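Halotolerant alpha-type carbonic anhydrase (dCA II) (Dunaliella salina, PDB 1Y7W) catalyses the reversible hydration of carbon dioxide to bicarbonate at a zinc site, as a salt-tolerant algal member of the alpha-type carbonic anhydrases. Local coordinates at residues 88-98 with 202-213; 183-191 with 251-262. All coordinates share one frame; numbering follows the deposited sequence. Where two conformers were deposited one is given.

In the fold
Both interactions involve the neighbourhood of helix 181-195, and their segments alternate along the chain. Interaction 1 is a partly buried antiparallel pairing of two irregular segments, with several exposed residues; backbone hydrogen bonds carry it, and waters and a few polar side chains fill in where the strands part. Interaction 2 is more buried: two helices pack through leucine, isoleucine and valine side chains, buried or half-buried amides bond across the helices, and carboxylates, a lysine and waters finish the outer side. The two contacts touch directly. Asp209 N probably donates to Gln189 OE1, while Val262 CG1 packs against Leu97 and Glu98, so the strand pair rests on the helix pair.

Interaction 1: 88-98 with 202-213; sequences ITLTNAKVDLE and GDTGVSIDNINV
Thr204 lays its methyl CG2 over one face of the Asp96 carboxylate, 3.8 Å from Asp96 CG, while Gly205 N approaches Asp96 OD1 nearly end-on at 2.9 Å (angle at H 153°). The amide of Asn210 is used similarly: Thr91 CA lies above one face at Asn210 OD1 (3.3 Å), a water lies near that oxygen on the opposite side, and Asn92 N reaches the same oxygen at 3.2 Å, tilted 21° from the plane. That water also accepts from Ala93 N and lies close to Ile208 O, spanning the gap where strand pairing lapses. On either side of this gap the chains run as antiparallel ladders, Leu90 with Ile211 and Val95 with Val206 being hydrogen-bonded pairs. Gly205 and Val206 together face Val95, a G1 beta bulge whose glycine has positive phi. Replacing Asp96 with alanine would probably deprive Gly205 N of its carboxylate acceptor and leave the bulge less firmly fixed. Leu97, centre of an inverse gamma turn, continues the pairing through its N to Asp203 O at 2.8 Å. The apolar face is formed by Leu90, Val95, Val206 and Ile211, joined by Ile208 and Val213: Val95 CG1, set between backbone N and carbonyl carbon (chi1 60°), meets Ile208 CG2 at 3.7 Å, and Leu90 CG meets Val213 CG2 at 3.6 Å. Strand 94-95 is the middle of a three-stranded antiparallel sheet, with strand 103-104 on its other side. Helix 181-195 packs against Leu97, Ile208 and Ile211, and helix 253-266 against Leu97, while at the far end Thr89 brings its side chain to about 4 Å from the bound sodium ion.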
loop_
_atom_site.group_PDB
_atom_site.type_symbol
_atom_site.label_atom_id
_atom_site.label_comp_id
_atom_site.label_asym_id
_atom_site.label_seq_id
_atom_site.Cartn_x
_atom_site.Cartn_y
_atom_site.Cartn_z
ATOM N N ILE A 88 -10.251 -7.375 -13.376
ATOM C CA ILE A 88 -9.670 -8.246 -12.371
ATOM C C ILE A 88 -10.481 -8.363 -11.089
ATOM O O ILE A 88 -10.918 -7.341 -10.509
ATOM C CB ILE A 88 -8.211 -7.741 -11.994
ATOM C CG1 ILE A 88 -7.247 -8.032 -13.169
ATOM C CG2 ILE A 88 -7.693 -8.489 -10.745
ATOM C CD1 ILE A 88 -5.767 -7.631 -12.935
ATOM N N THR A 89 -10.671 -9.601 -10.633
ATOM C CA THR A 89 -11.325 -9.831 -9.339
ATOM C C THR A 89 -10.317 -10.587 -8.509
ATOM O O THR A 89 -9.799 -11.605 -8.941
ATOM C CB THR A 89 -12.578 -10.701 -9.450
ATOM O OG1 THR A 89 -13.541 -10.006 -10.264
ATOM C CG2 THR A 89 -13.152 -10.941 -8.002
ATOM N N LEU A 90 -10.029 -10.105 -7.299
ATOM C CA LEU A 90 -9.084 -10.786 -6.411
ATOM C C LEU A 90 -9.894 -11.946 -5.829
ATOM O O LEU A 90 -10.893 -11.737 -5.156
ATOM C CB LEU A 90 -8.652 -9.819 -5.306
ATOM C CG LEU A 90 -7.970 -8.558 -5.869
ATOM C CD1 LEU A 90 -7.442 -7.783 -4.682
ATOM C CD2 LEU A 90 -6.831 -8.914 -6.823
ATOM N N THR A 91 -9.427 -13.160 -6.079
ATOM C CA THR A 91 -10.159 -14.336 -5.641
ATOM C C THR A 91 -9.469 -15.148 -4.536
ATOM O O THR A 91 -8.249 -15.084 -4.386
ATOM C CB THR A 91 -10.441 -15.246 -6.867
ATOM O OG1 THR A 91 -9.246 -15.928 -7.221
ATOM C CG2 THR A 91 -10.926 -14.425 -8.043
ATOM N N ASN A 92 -10.266 -15.907 -3.766
ATOM C CA ASN A 92 -9.727 -16.718 -2.663
ATOM C C ASN A 92 -8.968 -15.701 -1.736
ATOM O O ASN A 92 -7.848 -15.943 -1.286
ATOM C CB ASN A 92 -8.774 -17.814 -3.188
ATOM C CG ASN A 92 -8.216 -18.708 -2.072
ATOM O OD1 ASN A 92 -8.790 -18.794 -0.971
ATOM N ND2 ASN A 92 -7.097 -19.404 -2.352
ATOM N N ALA A 93 -9.595 -14.550 -1.533
ATOM C CA ALA A 93 -9.016 -13.504 -0.707
ATOM C C ALA A 93 -8.990 -13.929 0.790
ATOM O O ALA A 93 -9.849 -14.680 1.256
ATOM C CB ALA A 93 -9.834 -12.223 -0.885
ATOM N N LYS A 94 -7.964 -13.476 1.507
ATOM C CA LYS A 94 -7.765 -13.783 2.929
ATOM C C LYS A 94 -7.175 -12.514 3.621
ATOM O O LYS A 94 -6.473 -11.708 2.992
ATOM C CB LYS A 94 -6.792 -14.938 3.059
ATOM C CG LYS A 94 -7.323 -16.193 2.352
ATOM C CD LYS A 94 -6.348 -17.339 2.404
ATOM C CE LYS A 94 -7.091 -18.578 1.836
ATOM N NZ LYS A 94 -6.276 -19.856 1.847
ATOM N N VAL A 95 -7.488 -12.317 4.890
ATOM C CA VAL A 95 -6.963 -11.131 5.569
ATOM C C VAL A 95 -6.223 -11.592 6.839
ATOM O O VAL A 95 -6.560 -12.636 7.421
ATOM C CB VAL A 95 -8.107 -10.158 5.889
ATOM C CG1 VAL A 95 -9.136 -10.829 6.796
ATOM C CG2 VAL A 95 -7.558 -8.891 6.560
ATOM N N ASP A 96 -5.170 -10.870 7.213
ATOM C CA ASP A 96 -4.449 -11.218 8.435
ATOM C C ASP A 96 -5.064 -10.314 9.520
ATOM O O ASP A 96 -5.170 -9.064 9.351
ATOM C CB ASP A 96 -2.935 -10.934 8.283
ATOM C CG ASP A 96 -2.200 -11.975 7.385
ATOM O OD1 ASP A 96 -2.838 -12.971 6.943
ATOM O OD2 ASP A 96 -0.972 -11.769 7.142
ATOM N N LEU A 97 -5.493 -10.925 10.626
ATOM C CA LEU A 97 -6.089 -10.133 11.676
ATOM C C LEU A 97 -5.030 -9.601 12.652
ATOM O O LEU A 97 -4.899 -10.072 13.792
ATOM C CB LEU A 97 -7.156 -10.961 12.416
ATOM C CG LEU A 97 -8.330 -11.354 11.511
ATOM C CD1 LEU A 97 -9.440 -12.029 12.393
ATOM C CD2 LEU A 97 -8.895 -10.089 10.758
ATOM N N GLU A 98 -4.231 -8.655 12.173
ATOM C CA GLU A 98 -3.218 -8.029 13.009
ATOM C C GLU A 98 -2.895 -6.698 12.373
ATOM O O GLU A 98 -3.502 -6.293 11.362
ATOM C CB GLU A 98 -1.946 -8.900 13.099
ATOM C CG GLU A 98 -1.255 -9.153 11.747
ATOM C CD GLU A 98 -0.044 -10.101 11.879
ATOM O OE1 GLU A 98 0.238 -10.606 12.994
ATOM O OE2 GLU A 98 0.658 -10.313 10.856
ATOM N N GLY A 202 -5.377 -11.989 15.576
ATOM C CA GLY A 202 -4.102 -12.663 15.558
ATOM C C GLY A 202 -4.110 -13.798 14.522
ATOM O O GLY A 202 -3.033 -14.226 14.078
ATOM N N ASP A 203 -5.288 -14.294 14.153
ATOM C CA ASP A 203 -5.361 -15.326 13.114
ATOM C C ASP A 203 -4.902 -14.700 11.775
ATOM O O ASP A 203 -5.183 -13.541 11.482
ATOM C CB ASP A 203 -6.794 -15.816 12.918
ATOM C CG ASP A 203 -7.258 -16.728 14.038
ATOM O OD1 ASP A 203 -8.392 -17.224 13.922
ATOM O OD2 ASP A 203 -6.488 -16.938 15.003
ATOM N N THR A 204 -4.193 -15.482 10.969
ATOM C CA THR A 204 -3.758 -15.009 9.677
ATOM C C THR A 204 -4.457 -15.812 8.579
ATOM O O THR A 204 -4.935 -16.917 8.835
ATOM C CB THR A 204 -2.214 -15.098 9.520
ATOM O OG1 THR A 204 -1.758 -16.440 9.748
ATOM C CG2 THR A 204 -1.514 -14.137 10.488
ATOM N N GLY A 205 -4.585 -15.226 7.388
ATOM C CA GLY A 205 -5.208 -15.939 6.275
ATOM C C GLY A 205 -6.666 -16.321 6.440
ATOM O O GLY A 205 -7.091 -17.385 5.987
ATOM N N VAL A 206 -7.431 -15.447 7.083
ATOM C CA VAL A 206 -8.856 -15.616 7.341
ATOM C C VAL A 206 -9.638 -15.319 6.040
ATOM O O VAL A 206 -9.494 -14.268 5.442
ATOM C CB VAL A 206 -9.275 -14.605 8.468
ATOM C CG1 VAL A 206 -10.822 -14.561 8.699
ATOM C CG2 VAL A 206 -8.475 -14.975 9.751
ATOM N N SER A 207 -10.485 -16.240 5.602
ATOM C CA SER A 207 -11.223 -16.019 4.352
ATOM C C SER A 207 -12.190 -14.880 4.337
ATOM O O SER A 207 -12.937 -14.696 5.280
ATOM C CB SER A 207 -11.977 -17.293 3.969
ATOM O OG SER A 207 -11.005 -18.285 3.673
ATOM N N ILE A 208 -12.166 -14.095 3.261
ATOM C CA ILE A 208 -13.112 -13.036 3.114
ATOM C C ILE A 208 -13.608 -13.128 1.651
ATOM O O ILE A 208 -13.056 -13.911 0.875
ATOM C CB ILE A 208 -12.495 -11.660 3.412
ATOM C CG1 ILE A 208 -11.231 -11.480 2.588
ATOM C CG2 ILE A 208 -12.264 -11.508 4.919
ATOM C CD1 ILE A 208 -10.741 -10.005 2.537
ATOM N N ASP A 209 -14.637 -12.366 1.320
ATOM C CA ASP A 209 -15.250 -12.393 0.004
ATOM C C ASP A 209 -14.310 -11.889 -1.075
ATOM O O ASP A 209 -13.378 -11.125 -0.794
ATOM C CB ASP A 209 -16.498 -11.497 -0.074
ATOM C CG ASP A 209 -17.653 -11.980 0.785
ATOM O OD1 ASP A 209 -17.696 -13.154 1.158
ATOM O OD2 ASP A 209 -18.531 -11.139 1.068
ATOM N N ASN A 210 -14.611 -12.272 -2.315
ATOM C CA ASN A 210 -13.814 -11.838 -3.446
ATOM C C ASN A 210 -13.902 -10.344 -3.566
ATOM O O ASN A 210 -14.875 -9.730 -3.128
ATOM C CB ASN A 210 -14.330 -12.463 -4.710
ATOM C CG ASN A 210 -14.054 -13.929 -4.767
ATOM O OD1 ASN A 210 -13.094 -14.445 -4.143
ATOM N ND2 ASN A 210 -14.880 -14.628 -5.548
ATOM N N ILE A 211 -12.904 -9.752 -4.221
ATOM C CA ILE A 211 -12.853 -8.292 -4.314
ATOM C C ILE A 211 -12.722 -7.777 -5.755
ATOM O O ILE A 211 -11.820 -8.206 -6.478
ATOM C CB ILE A 211 -11.603 -7.814 -3.523
ATOM C CG1 ILE A 211 -11.744 -8.272 -2.049
ATOM C CG2 ILE A 211 -11.406 -6.292 -3.675
ATOM C CD1 ILE A 211 -10.472 -7.948 -1.198
ATOM N N ASN A 212 -13.575 -6.827 -6.103
ATOM C CA ASN A 212 -13.631 -6.206 -7.423
ATOM C C ASN A 212 -12.666 -4.995 -7.324
ATOM O O ASN A 212 -12.982 -3.963 -6.717
ATOM C CB ASN A 212 -15.093 -5.775 -7.664
ATOM C CG ASN A 212 -15.368 -5.277 -9.103
ATOM O OD1 ASN A 212 -16.495 -5.492 -9.667
ATOM N ND2 ASN A 212 -14.397 -4.582 -9.694
ATOM N N VAL A 213 -11.480 -5.137 -7.906
ATOM C CA VAL A 213 -10.476 -4.082 -7.775
ATOM C C VAL A 213 -10.966 -2.722 -8.185
ATOM O O VAL A 213 -10.855 -1.736 -7.426
ATOM C CB VAL A 213 -9.183 -4.438 -8.548
ATOM C CG1 VAL A 213 -8.131 -3.292 -8.373
ATOM C CG2 VAL A 213 -8.584 -5.688 -7.968
HETATM O O HOH W 1 -11.025 -16.915 0.681
HETATM O O HOH W 2 -12.525 -14.930 -1.567
HETATM O O HOH W 3 -0.743 -12.879 14.396
#

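Interaction 2: 183-191 with 251-262; sequences LNSLQTQIE and VTREQMKLFVDV
Leu258 is pressed against Gln187 and Ile190 where helices 181-195 and 253-266 pack beside the central sheet of the alpha-carbonic anhydrase fold; their axes approach to 9.8 Å and cross at 45°. Its CD1 meets Ile190 CG2 at 4.1 Å, while CD2 lies against the backbone of Gln187 and also touches Leu186. Further along, Leu183 CD1 abuts Val251 CG2 at 3.7 Å. Among these apolar side chains two glutamines cross at about a right angle, their amide groups within the contact. With CG anti to the backbone N (chi1 174°), Gln187 extends across so that NE2 donates almost straight (173°) to Glu254 O at 3.2 Å. This fits the kink in helix 253-266: Leu258 N bonds to Gln255 O rather than to Glu254 O. Gln255 NE2 in turn meets an in-plane lone pair of Asn184 OD1 at 2.8 Å, and also donates to Asp180 O. Gln255 is positioned from behind by a capping box with Thr252, the N-cap residue. Deeper in, Leu183 CD2 lies at the edge of the Phe259 ring, which meets the rings of Phe131 and His133. Outermost, Gln187 NE2 comes over the carboxylate plane of Glu191, and Lys257 NZ bridges to the syn lone pair of Asp261 OD1 at 2.7 Å. One water donates to both Glu191 OE1 and Asp261 OD1, 2.6 Å from each.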
loop_
_atom_site.group_PDB
_atom_site.type_symbol
_atom_site.label_atom_id
_atom_site.label_comp_id
_atom_site.label_asym_id
_atom_site.label_seq_id
_atom_site.Cartn_x
_atom_site.Cartn_y
_atom_site.Cartn_z
ATOM N N LEU A 183 -14.665 -1.050 2.977
ATOM C CA LEU A 183 -14.303 -1.102 4.393
ATOM C C LEU A 183 -15.518 -1.603 5.202
ATOM O O LEU A 183 -15.404 -2.395 6.174
ATOM C CB LEU A 183 -13.851 0.291 4.885
ATOM C CG LEU A 183 -12.455 0.726 4.314
ATOM C CD1 LEU A 183 -11.975 2.040 4.923
ATOM C CD2 LEU A 183 -11.423 -0.417 4.570
ATOM N N ASN A 184 -16.694 -1.161 4.801
ATOM C CA ASN A 184 -17.862 -1.655 5.526
ATOM C C ASN A 184 -18.020 -3.161 5.423
ATOM O O ASN A 184 -18.301 -3.835 6.398
ATOM C CB ASN A 184 -19.142 -0.979 5.051
ATOM C CG ASN A 184 -19.925 -0.453 6.205
ATOM O OD1 ASN A 184 -19.600 0.618 6.771
ATOM N ND2 ASN A 184 -20.920 -1.224 6.635
ATOM N N SER A 185 -17.839 -3.706 4.242
ATOM C CA SER A 185 -17.981 -5.126 4.073
ATOM C C SER A 185 -16.922 -5.855 4.856
ATOM O O SER A 185 -17.239 -6.833 5.535
ATOM C CB SER A 185 -17.920 -5.498 2.598
ATOM O OG SER A 185 -17.724 -6.887 2.441
ATOM N N LEU A 186 -15.667 -5.400 4.770
ATOM C CA LEU A 186 -14.577 -6.073 5.515
ATOM C C LEU A 186 -14.862 -6.078 7.024
ATOM O O LEU A 186 -14.720 -7.087 7.719
ATOM C CB LEU A 186 -13.256 -5.320 5.268
ATOM C CG LEU A 186 -11.979 -5.825 5.919
ATOM C CD1 LEU A 186 -11.693 -7.246 5.373
ATOM C CD2 LEU A 186 -10.808 -4.894 5.551
ATOM N N GLN A 187 -15.254 -4.933 7.526
ATOM C CA GLN A 187 -15.569 -4.770 8.941
ATOM C C GLN A 187 -16.702 -5.712 9.364
ATOM O O GLN A 187 -16.618 -6.368 10.402
ATOM C CB GLN A 187 -15.950 -3.303 9.219
ATOM C CG GLN A 187 -16.432 -3.061 10.636
ATOM C CD GLN A 187 -16.456 -1.604 11.025
ATOM O OE1 GLN A 187 -17.012 -0.764 10.314
ATOM N NE2 GLN A 187 -15.870 -1.293 12.177
ATOM N N THR A 188 -17.731 -5.799 8.541
ATOM C CA THR A 188 -18.892 -6.635 8.808
ATOM C C THR A 188 -18.496 -8.087 8.793
ATOM O O THR A 188 -18.898 -8.850 9.659
ATOM C CB THR A 188 -20.003 -6.371 7.741
ATOM O OG1 THR A 188 -20.511 -5.042 7.922
ATOM C CG2 THR A 188 -21.155 -7.361 7.891
ATOM N N GLN A 189 -17.718 -8.483 7.788
ATOM C CA GLN A 189 -17.271 -9.846 7.702
ATOM C C GLN A 189 -16.414 -10.240 8.890
ATOM O O GLN A 189 -16.567 -11.316 9.473
ATOM C CB GLN A 189 -16.438 -10.055 6.444
ATOM C CG GLN A 189 -17.214 -9.974 5.133
ATOM C CD GLN A 189 -16.268 -10.174 3.972
ATOM O OE1 GLN A 189 -15.780 -11.293 3.722
ATOM N NE2 GLN A 189 -15.958 -9.074 3.279
ATOM N N ILE A 190 -15.440 -9.394 9.201
ATOM C CA ILE A 190 -14.562 -9.705 10.317
ATOM C C ILE A 190 -15.299 -9.695 11.678
ATOM O O ILE A 190 -15.183 -10.625 12.449
ATOM C CB ILE A 190 -13.355 -8.728 10.328
ATOM C CG1 ILE A 190 -12.436 -9.082 9.131
ATOM C CG2 ILE A 190 -12.522 -8.920 11.612
ATOM C CD1 ILE A 190 -11.297 -8.055 8.899
ATOM N N GLU A 191 -16.042 -8.638 11.950
ATOM C CA GLU A 191 -16.725 -8.521 13.214
ATOM C C GLU A 191 -17.673 -9.706 13.386
ATOM O O GLU A 191 -17.869 -10.200 14.499
ATOM C CB GLU A 191 -17.420 -7.158 13.271
ATOM C CG GLU A 191 -16.365 -6.017 13.415
ATOM C CD GLU A 191 -16.964 -4.650 13.777
ATOM O OE1 GLU A 191 -16.169 -3.724 14.128
ATOM O OE2 GLU A 191 -18.212 -4.500 13.706
ATOM N N VAL A 251 -13.803 7.506 4.804
ATOM C CA VAL A 251 -13.849 6.560 5.913
ATOM C C VAL A 251 -14.372 7.267 7.142
ATOM O O VAL A 251 -14.145 8.454 7.300
ATOM C CB VAL A 251 -12.423 5.978 6.211
ATOM C CG1 VAL A 251 -11.486 7.062 6.633
ATOM C CG2 VAL A 251 -12.500 4.906 7.254
ATOM N N THR A 252 -15.071 6.533 8.001
ATOM C CA THR A 252 -15.606 7.097 9.224
ATOM C C THR A 252 -14.800 6.682 10.418
ATOM O O THR A 252 -14.023 5.705 10.359
ATOM C CB THR A 252 -17.036 6.618 9.479
ATOM O OG1 THR A 252 -17.033 5.213 9.684
ATOM C CG2 THR A 252 -17.890 6.947 8.319
ATOM N N ARG A 253 -14.955 7.423 11.520
ATOM C CA ARG A 253 -14.232 7.022 12.710
ATOM C C ARG A 253 -14.716 5.632 13.129
ATOM O O ARG A 253 -13.959 4.838 13.682
ATOM C CB ARG A 253 -14.463 8.006 13.874
ATOM C CG ARG A 253 -13.427 9.076 13.995
ATOM C CD ARG A 253 -13.793 10.235 13.193
ATOM N NE ARG A 253 -12.953 11.432 13.417
ATOM C CZ ARG A 253 -13.127 12.545 12.708
ATOM N NH1 ARG A 253 -12.357 13.605 12.893
ATOM N NH2 ARG A 253 -14.125 12.586 11.827
ATOM N N GLU A 254 -15.990 5.348 12.888
ATOM C CA GLU A 254 -16.532 4.046 13.246
ATOM C C GLU A 254 -15.889 2.920 12.469
ATOM O O GLU A 254 -15.805 1.807 12.947
ATOM C CB GLU A 254 -18.047 3.985 13.023
ATOM C CG GLU A 254 -18.883 4.890 13.967
ATOM C CD GLU A 254 -18.632 6.391 13.777
ATOM O OE1 GLU A 254 -18.377 6.854 12.634
ATOM O OE2 GLU A 254 -18.708 7.122 14.792
ATOM N N GLN A 255 -15.488 3.185 11.242
ATOM C CA GLN A 255 -14.833 2.129 10.465
ATOM C C GLN A 255 -13.392 2.027 10.917
ATOM O O GLN A 255 -12.824 0.933 10.904
ATOM C CB GLN A 255 -14.884 2.463 8.966
ATOM C CG GLN A 255 -16.291 2.470 8.429
ATOM C CD GLN A 255 -16.374 2.784 6.947
ATOM O OE1 GLN A 255 -15.709 3.683 6.460
ATOM N NE2 GLN A 255 -17.233 2.055 6.231
ATOM N N MET A 256 -12.791 3.153 11.329
ATOM C CA MET A 256 -11.396 3.103 11.778
ATOM C C MET A 256 -11.221 2.239 13.023
ATOM O O MET A 256 -10.123 1.711 13.294
ATOM C CB MET A 256 -10.867 4.523 12.040
ATOM C CG MET A 256 -10.606 5.320 10.765
ATOM S SD MET A 256 -9.515 4.459 9.535
ATOM C CE MET A 256 -8.019 4.280 10.545
ATOM N N LYS A 257 -12.309 2.071 13.777
ATOM C CA LYS A 257 -12.242 1.253 14.980
ATOM C C LYS A 257 -11.838 -0.184 14.662
ATOM O O LYS A 257 -11.191 -0.838 15.479
ATOM C CB LYS A 257 -13.606 1.249 15.717
ATOM C CG LYS A 257 -13.671 0.266 16.925
ATOM C CD LYS A 257 -14.749 0.703 17.968
ATOM C CE LYS A 257 -14.931 -0.364 19.080
ATOM N NZ LYS A 257 -15.341 -1.653 18.477
ATOM N N LEU A 258 -12.187 -0.666 13.468
ATOM C CA LEU A 258 -11.819 -2.042 13.093
ATOM C C LEU A 258 -10.287 -2.226 13.227
ATOM O O LEU A 258 -9.818 -3.249 13.737
ATOM C CB LEU A 258 -12.220 -2.336 11.641
ATOM C CG LEU A 258 -11.616 -3.623 11.009
ATOM C CD1 LEU A 258 -12.350 -4.836 11.591
ATOM C CD2 LEU A 258 -11.800 -3.631 9.503
ATOM N N PHE A 259 -9.522 -1.240 12.749
ATOM C CA PHE A 259 -8.064 -1.330 12.805
ATOM C C PHE A 259 -7.503 -1.404 14.212
ATOM O O PHE A 259 -6.543 -2.154 14.471
ATOM C CB PHE A 259 -7.434 -0.184 11.985
ATOM C CG PHE A 259 -7.770 -0.274 10.520
ATOM C CD1 PHE A 259 -8.693 0.575 9.935
ATOM C CD2 PHE A 259 -7.184 -1.270 9.740
ATOM C CE1 PHE A 259 -9.031 0.450 8.598
ATOM C CE2 PHE A 259 -7.508 -1.408 8.396
ATOM C CZ PHE A 259 -8.439 -0.537 7.821
ATOM N N VAL A 260 -8.091 -0.647 15.135
ATOM C CA VAL A 260 -7.638 -0.719 16.526
ATOM C C VAL A 260 -7.991 -2.070 17.148
ATOM O O VAL A 260 -7.167 -2.737 17.794
ATOM C CB VAL A 260 -8.330 0.348 17.415
ATOM C CG1 VAL A 260 -7.668 0.363 18.786
ATOM C CG2 VAL A 260 -8.263 1.632 16.797
ATOM N N ASP A 261 -9.249 -2.469 16.980
ATOM C CA ASP A 261 -9.689 -3.737 17.536
ATOM C C ASP A 261 -8.792 -4.918 17.100
ATOM O O ASP A 261 -8.345 -5.724 17.914
ATOM C CB ASP A 261 -11.139 -3.996 17.138
ATOM C CG ASP A 261 -12.147 -3.075 17.877
ATOM O OD1 ASP A 261 -13.303 -3.051 17.424
ATOM O OD2 ASP A 261 -11.797 -2.374 18.882
ATOM N N VAL A 262 -8.537 -5.004 15.805
ATOM C CA VAL A 262 -7.728 -6.048 15.230
ATOM C C VAL A 262 -6.282 -5.906 15.649
ATOM O O VAL A 262 -5.641 -6.880 16.099
ATOM C CB VAL A 262 -7.868 -5.965 13.664
ATOM C CG1 VAL A 262 -6.865 -6.911 12.949
ATOM C CG2 VAL A 262 -9.348 -6.324 13.307
HETATM O O HOH W 4 -13.829 -4.130 15.136
HETATM O O HOH W 5 -16.921 -1.610 15.941
#